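Local coordinates for Lic11098 (Leptospira interrogans serogroup Icterohaemorrhagiae serovar copenhageni, PDB 4U08), which is a leucine-rich repeat protein of unknown function, considered a virulence factor of this pathogen and probably suited to binding other molecules, at residues Asn228-Leu242 with Leu249-Thr263. Sequence-based numbering, arbitrary orientation.
Sequences NLQKLLLNKNKLTTL and LQNLQKLKLYENQLT
Asn-260 reaches across to the preceding repeat with both ends of its amide. Its ND2 gives a straight bond to Leu-234 O (2.9 Å), in the plane of the amide but above that of the carbonyl, whose other face takes ND2 of Asn-237. OD1 of Asn-260 accepts Leu-239 N on a lone pair at 3.1 Å, and Asn-260 ND2 also donates to Leu-257 O in the same segment, so the buried amide is fixed in rotation. Asn-237 holds the same place one step back, bonded to Leu-211 and Leu-216. Before this ladder, strands 231-233 and 254-256 run parallel, joined by bonds such as Lys-256 N to Leu-232 O (3.0 Å). Leucines fill the interior: with CG anti to N (chi1 180°), Leu-232 sets CD2 alongside Leu-255 CD1 at 3.9 Å, while Leu-257 wedges CD2 against Leu-239 CD1 (3.8 Å) and CD1 against Leu-242. On the other face the lysines are partly exposed; buried Leu-233 lays CD2 along the aliphatic chain of Lys-256, but Lys-231 merely flanks Lys-254 (CG to CB, 4.1 Å), whose NZ turns to a salt bridge with Glu-277. Parallel strands leading into an asparagine ladder, with leucines stacked inside, are the hallmark of the leucine-rich repeat solenoid.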
loop_
_atom_site.group_PDB
_atom_site.type_symbol
_atom_site.label_atom_id
_atom_site.label_comp_id
_atom_site.label_asym_id
_atom_site.label_seq_id
_atom_site.Cartn_x
_atom_site.Cartn_y
_atom_site.Cartn_z
ATOM N N ASN A 228 -9.075 12.474 -4.177
ATOM C CA ASN A 228 -9.572 11.476 -3.232
ATOM C C ASN A 228 -8.483 10.721 -2.470
ATOM O O ASN A 228 -8.805 9.880 -1.619
ATOM C CB ASN A 228 -10.523 10.488 -3.957
ATOM C CG ASN A 228 -11.850 11.125 -4.338
ATOM O OD1 ASN A 228 -12.263 12.140 -3.794
ATOM N ND2 ASN A 228 -12.593 10.498 -5.214
ATOM N N LEU A 229 -7.202 11.033 -2.748
ATOM C CA LEU A 229 -6.075 10.340 -2.120
ATOM C C LEU A 229 -6.060 10.492 -0.593
ATOM O O LEU A 229 -6.131 11.608 -0.099
ATOM C CB LEU A 229 -4.719 10.796 -2.718
ATOM C CG LEU A 229 -3.522 9.846 -2.475
ATOM C CD1 LEU A 229 -3.680 8.518 -3.232
ATOM C CD2 LEU A 229 -2.216 10.502 -2.911
ATOM N N GLN A 230 -5.969 9.369 0.111
ATOM C CA GLN A 230 -5.944 9.282 1.579
ATOM C C GLN A 230 -4.605 8.820 2.089
ATOM O O GLN A 230 -4.175 9.252 3.160
ATOM C CB GLN A 230 -7.037 8.330 2.065
ATOM C CG GLN A 230 -8.453 8.893 1.905
ATOM C CD GLN A 230 -9.524 7.817 1.954
ATOM O OE1 GLN A 230 -9.468 6.877 2.744
ATOM N NE2 GLN A 230 -10.528 7.932 1.095
ATOM N N LYS A 231 -3.953 7.901 1.367
ATOM C CA LYS A 231 -2.672 7.354 1.799
ATOM C C LYS A 231 -1.675 7.391 0.641
ATOM O O LYS A 231 -1.939 6.844 -0.434
ATOM C CB LYS A 231 -2.811 5.904 2.314
ATOM C CG LYS A 231 -3.647 5.785 3.592
ATOM C CD LYS A 231 -3.686 4.348 4.063
ATOM C CE LYS A 231 -4.661 4.189 5.197
ATOM N NZ LYS A 231 -5.295 2.847 5.168
ATOM N N LEU A 232 -0.516 8.020 0.886
ATOM C CA LEU A 232 0.553 8.120 -0.091
ATOM C C LEU A 232 1.813 7.539 0.547
ATOM O O LEU A 232 2.377 8.154 1.463
ATOM C CB LEU A 232 0.723 9.594 -0.529
ATOM C CG LEU A 232 1.831 9.916 -1.573
ATOM C CD1 LEU A 232 1.725 9.004 -2.818
ATOM C CD2 LEU A 232 1.781 11.377 -1.984
ATOM N N LEU A 233 2.233 6.332 0.094
ATOM C CA LEU A 233 3.399 5.670 0.679
ATOM C C LEU A 233 4.577 5.747 -0.272
ATOM O O LEU A 233 4.590 5.069 -1.307
ATOM C CB LEU A 233 3.100 4.224 1.070
ATOM C CG LEU A 233 1.823 3.935 1.882
ATOM C CD1 LEU A 233 1.836 2.489 2.366
ATOM C CD2 LEU A 233 1.660 4.884 3.104
ATOM N N LEU A 234 5.545 6.597 0.069
ATOM C CA LEU A 234 6.741 6.873 -0.738
ATOM C C LEU A 234 8.050 6.466 -0.071
ATOM O O LEU A 234 9.120 6.916 -0.494
ATOM C CB LEU A 234 6.763 8.346 -1.137
ATOM C CG LEU A 234 5.732 8.749 -2.197
ATOM C CD1 LEU A 234 5.436 10.225 -2.134
ATOM C CD2 LEU A 234 6.189 8.336 -3.591
ATOM N N ASN A 235 7.976 5.564 0.932
ATOM C CA ASN A 235 9.162 5.072 1.650
ATOM C C ASN A 235 10.209 4.537 0.704
ATOM O O ASN A 235 9.867 3.869 -0.278
ATOM C CB ASN A 235 8.820 3.905 2.570
ATOM C CG ASN A 235 7.815 4.160 3.639
ATOM O OD1 ASN A 235 7.271 3.213 4.197
ATOM N ND2 ASN A 235 7.608 5.419 4.006
ATOM N N LYS A 236 11.486 4.761 1.042
ATOM C CA LYS A 236 12.616 4.182 0.306
ATOM C C LYS A 236 12.601 4.501 -1.206
ATOM O O LYS A 236 12.594 3.607 -2.038
ATOM C CB LYS A 236 12.735 2.675 0.572
ATOM C CG LYS A 236 13.123 2.340 2.011
ATOM C CD LYS A 236 13.219 0.849 2.243
ATOM C CE LYS A 236 13.731 0.569 3.639
ATOM N NZ LYS A 236 13.645 -0.872 3.989
ATOM N N ASN A 237 12.577 5.780 -1.527
ATOM C CA ASN A 237 12.740 6.290 -2.884
ATOM C C ASN A 237 13.966 7.226 -2.821
ATOM O O ASN A 237 14.710 7.162 -1.840
ATOM C CB ASN A 237 11.473 6.989 -3.389
ATOM C CG ASN A 237 10.478 6.003 -3.932
ATOM O OD1 ASN A 237 10.588 5.556 -5.069
ATOM N ND2 ASN A 237 9.494 5.619 -3.140
ATOM N N LYS A 238 14.143 8.119 -3.795
ATOM C CA LYS A 238 15.285 9.046 -3.855
ATOM C C LYS A 238 14.813 10.479 -3.985
ATOM O O LYS A 238 15.496 11.292 -4.602
ATOM C CB LYS A 238 16.199 8.680 -5.050
ATOM C CG LYS A 238 16.870 7.323 -4.942
ATOM C CD LYS A 238 17.674 7.023 -6.205
ATOM C CE LYS A 238 18.567 5.807 -6.063
ATOM N NZ LYS A 238 17.798 4.531 -6.086
ATOM N N LEU A 239 13.632 10.807 -3.407
ATOM C CA LEU A 239 13.071 12.149 -3.481
ATOM C C LEU A 239 13.935 13.166 -2.812
ATOM O O LEU A 239 14.325 13.000 -1.652
ATOM C CB LEU A 239 11.631 12.222 -2.920
ATOM C CG LEU A 239 10.606 11.268 -3.562
ATOM C CD1 LEU A 239 9.347 11.178 -2.718
ATOM C CD2 LEU A 239 10.261 11.699 -4.971
ATOM N N THR A 240 14.205 14.235 -3.545
ATOM C CA THR A 240 15.041 15.333 -3.069
ATOM C C THR A 240 14.187 16.530 -2.770
ATOM O O THR A 240 14.557 17.369 -1.962
ATOM C CB THR A 240 16.215 15.589 -4.056
ATOM O OG1 THR A 240 15.766 15.473 -5.416
ATOM C CG2 THR A 240 17.348 14.604 -3.853
ATOM N N THR A 241 12.986 16.572 -3.351
ATOM C CA THR A 241 12.034 17.665 -3.158
ATOM C C THR A 241 10.580 17.142 -3.354
ATOM O O THR A 241 10.391 16.105 -3.979
ATOM C CB THR A 241 12.380 18.829 -4.130
ATOM O OG1 THR A 241 11.588 19.971 -3.814
ATOM C CG2 THR A 241 12.223 18.452 -5.612
ATOM N N LEU A 242 9.593 17.860 -2.812
ATOM C CA LEU A 242 8.159 17.581 -3.032
ATOM C C LEU A 242 7.605 18.758 -3.842
ATOM O O LEU A 242 7.946 19.899 -3.530
ATOM C CB LEU A 242 7.372 17.465 -1.712
ATOM C CG LEU A 242 7.746 16.338 -0.736
ATOM C CD1 LEU A 242 6.883 16.413 0.498
ATOM C CD2 LEU A 242 7.615 14.944 -1.392
ATOM N N LEU A 249 -3.803 18.076 -1.890
ATOM C CA LEU A 249 -4.333 16.773 -1.454
ATOM C C LEU A 249 -5.111 16.928 -0.150
ATOM O O LEU A 249 -4.619 16.572 0.929
ATOM C CB LEU A 249 -3.197 15.748 -1.347
ATOM C CG LEU A 249 -2.399 15.470 -2.641
ATOM C CD1 LEU A 249 -1.208 14.580 -2.376
ATOM C CD2 LEU A 249 -3.262 14.823 -3.686
ATOM N N GLN A 250 -6.331 17.511 -0.261
ATOM C CA GLN A 250 -7.172 17.833 0.898
ATOM C C GLN A 250 -7.665 16.631 1.693
ATOM O O GLN A 250 -7.997 16.799 2.865
ATOM C CB GLN A 250 -8.360 18.722 0.497
ATOM C CG GLN A 250 -7.989 20.089 -0.115
ATOM C CD GLN A 250 -7.002 20.862 0.731
ATOM O OE1 GLN A 250 -5.795 20.812 0.512
ATOM N NE2 GLN A 250 -7.437 21.429 1.835
ATOM N N ASN A 251 -7.710 15.435 1.080
ATOM C CA ASN A 251 -8.177 14.234 1.774
ATOM C C ASN A 251 -7.058 13.369 2.335
ATOM O O ASN A 251 -7.329 12.342 2.957
ATOM C CB ASN A 251 -9.124 13.426 0.860
ATOM C CG ASN A 251 -10.454 14.140 0.717
ATOM O OD1 ASN A 251 -11.108 14.480 1.706
ATOM N ND2 ASN A 251 -10.819 14.536 -0.493
ATOM N N LEU A 252 -5.804 13.768 2.089
ATOM C CA LEU A 252 -4.648 12.991 2.504
ATOM C C LEU A 252 -4.551 12.874 4.005
ATOM O O LEU A 252 -4.545 13.894 4.694
ATOM C CB LEU A 252 -3.335 13.545 1.912
ATOM C CG LEU A 252 -2.158 12.547 1.892
ATOM C CD1 LEU A 252 -2.403 11.353 0.923
ATOM C CD2 LEU A 252 -0.855 13.257 1.605
ATOM N N GLN A 253 -4.474 11.627 4.488
ATOM C CA GLN A 253 -4.420 11.304 5.923
ATOM C C GLN A 253 -3.067 10.832 6.312
ATOM O O GLN A 253 -2.662 11.044 7.455
ATOM C CB GLN A 253 -5.446 10.198 6.258
ATOM C CG GLN A 253 -6.891 10.667 6.090
ATOM C CD GLN A 253 -7.919 9.577 6.304
ATOM O OE1 GLN A 253 -7.666 8.379 6.134
ATOM N NE2 GLN A 253 -9.123 9.985 6.639
ATOM N N LYS A 254 -2.390 10.092 5.412
ATOM C CA LYS A 254 -1.075 9.537 5.711
ATOM C C LYS A 254 -0.094 9.814 4.599
ATOM O O LYS A 254 -0.338 9.463 3.438
ATOM C CB LYS A 254 -1.132 8.017 5.960
ATOM C CG LYS A 254 -1.867 7.598 7.216
ATOM C CD LYS A 254 -1.696 6.103 7.485
ATOM C CE LYS A 254 -2.516 5.626 8.663
ATOM N NZ LYS A 254 -1.997 6.149 9.968
ATOM N N LEU A 255 1.028 10.437 4.957
ATOM C CA LEU A 255 2.125 10.730 4.033
ATOM C C LEU A 255 3.378 10.088 4.628
ATOM O O LEU A 255 3.859 10.513 5.694
ATOM C CB LEU A 255 2.282 12.240 3.831
ATOM C CG LEU A 255 3.395 12.706 2.883
ATOM C CD1 LEU A 255 3.276 12.023 1.505
ATOM C CD2 LEU A 255 3.388 14.217 2.748
ATOM N N LYS A 256 3.848 9.010 3.992
ATOM C CA LYS A 256 5.016 8.261 4.473
ATOM C C LYS A 256 6.182 8.480 3.518
ATOM O O LYS A 256 6.105 8.070 2.362
ATOM C CB LYS A 256 4.671 6.784 4.646
ATOM C CG LYS A 256 3.793 6.553 5.871
ATOM C CD LYS A 256 3.870 5.125 6.361
ATOM C CE LYS A 256 2.999 4.882 7.560
ATOM N NZ LYS A 256 1.553 4.971 7.221
ATOM N N LEU A 257 7.218 9.199 3.984
ATOM C CA LEU A 257 8.383 9.582 3.200
ATOM C C LEU A 257 9.701 9.085 3.823
ATOM O O LEU A 257 10.764 9.635 3.519
ATOM C CB LEU A 257 8.389 11.124 3.055
ATOM C CG LEU A 257 7.328 11.737 2.137
ATOM C CD1 LEU A 257 7.091 13.181 2.466
ATOM C CD2 LEU A 257 7.735 11.605 0.678
ATOM N N TYR A 258 9.615 8.023 4.648
ATOM C CA TYR A 258 10.726 7.373 5.334
ATOM C C TYR A 258 11.835 6.996 4.333
ATOM O O TYR A 258 11.551 6.451 3.267
ATOM C CB TYR A 258 10.222 6.127 6.103
ATOM C CG TYR A 258 11.294 5.140 6.510
ATOM C CD1 TYR A 258 11.410 3.907 5.875
ATOM C CD2 TYR A 258 12.191 5.435 7.544
ATOM C CE1 TYR A 258 12.398 2.991 6.248
ATOM C CE2 TYR A 258 13.183 4.530 7.923
ATOM C CZ TYR A 258 13.275 3.303 7.282
ATOM O OH TYR A 258 14.248 2.407 7.668
ATOM N N GLU A 259 13.077 7.334 4.672
ATOM C CA GLU A 259 14.264 7.026 3.879
ATOM C C GLU A 259 14.220 7.606 2.453
ATOM O O GLU A 259 14.309 6.876 1.468
ATOM C CB GLU A 259 14.566 5.510 3.882
ATOM C CG GLU A 259 15.483 5.119 5.032
ATOM C CD GLU A 259 16.146 3.754 4.963
ATOM O OE1 GLU A 259 16.363 3.239 3.840
ATOM O OE2 GLU A 259 16.499 3.221 6.042
ATOM N N ASN A 260 14.041 8.912 2.358
ATOM C CA ASN A 260 14.168 9.632 1.104
ATOM C C ASN A 260 15.382 10.554 1.291
ATOM O O ASN A 260 16.165 10.333 2.225
ATOM C CB ASN A 260 12.879 10.358 0.696
ATOM C CG ASN A 260 11.952 9.440 -0.067
ATOM O OD1 ASN A 260 12.117 9.240 -1.263
ATOM N ND2 ASN A 260 11.024 8.782 0.614
ATOM N N GLN A 261 15.544 11.565 0.467
ATOM C CA GLN A 261 16.706 12.437 0.598
ATOM C C GLN A 261 16.240 13.868 0.633
ATOM O O GLN A 261 16.898 14.757 0.100
ATOM C CB GLN A 261 17.735 12.154 -0.527
ATOM C CG GLN A 261 18.092 10.664 -0.709
ATOM C CD GLN A 261 18.977 10.325 -1.905
ATOM O OE1 GLN A 261 19.458 9.187 -2.034
ATOM N NE2 GLN A 261 19.223 11.283 -2.805
ATOM N N LEU A 262 15.067 14.108 1.273
ATOM C CA LEU A 262 14.468 15.442 1.364
ATOM C C LEU A 262 15.288 16.378 2.219
ATOM O O LEU A 262 15.694 15.988 3.295
ATOM C CB LEU A 262 13.016 15.382 1.923
ATOM C CG LEU A 262 12.014 14.602 1.069
ATOM C CD1 LEU A 262 10.735 14.363 1.847
ATOM C CD2 LEU A 262 11.710 15.370 -0.217
ATOM N N THR A 263 15.484 17.602 1.774
ATOM C CA THR A 263 16.267 18.590 2.528
ATOM C C THR A 263 15.339 19.661 3.073
ATOM O O THR A 263 15.590 20.208 4.154
ATOM C CB THR A 263 17.412 19.168 1.674
ATOM O OG1 THR A 263 16.885 19.704 0.459
ATOM C CG2 THR A 263 18.477 18.134 1.356
HETATM O O HOH W 1 -6.368 14.091 -1.259
#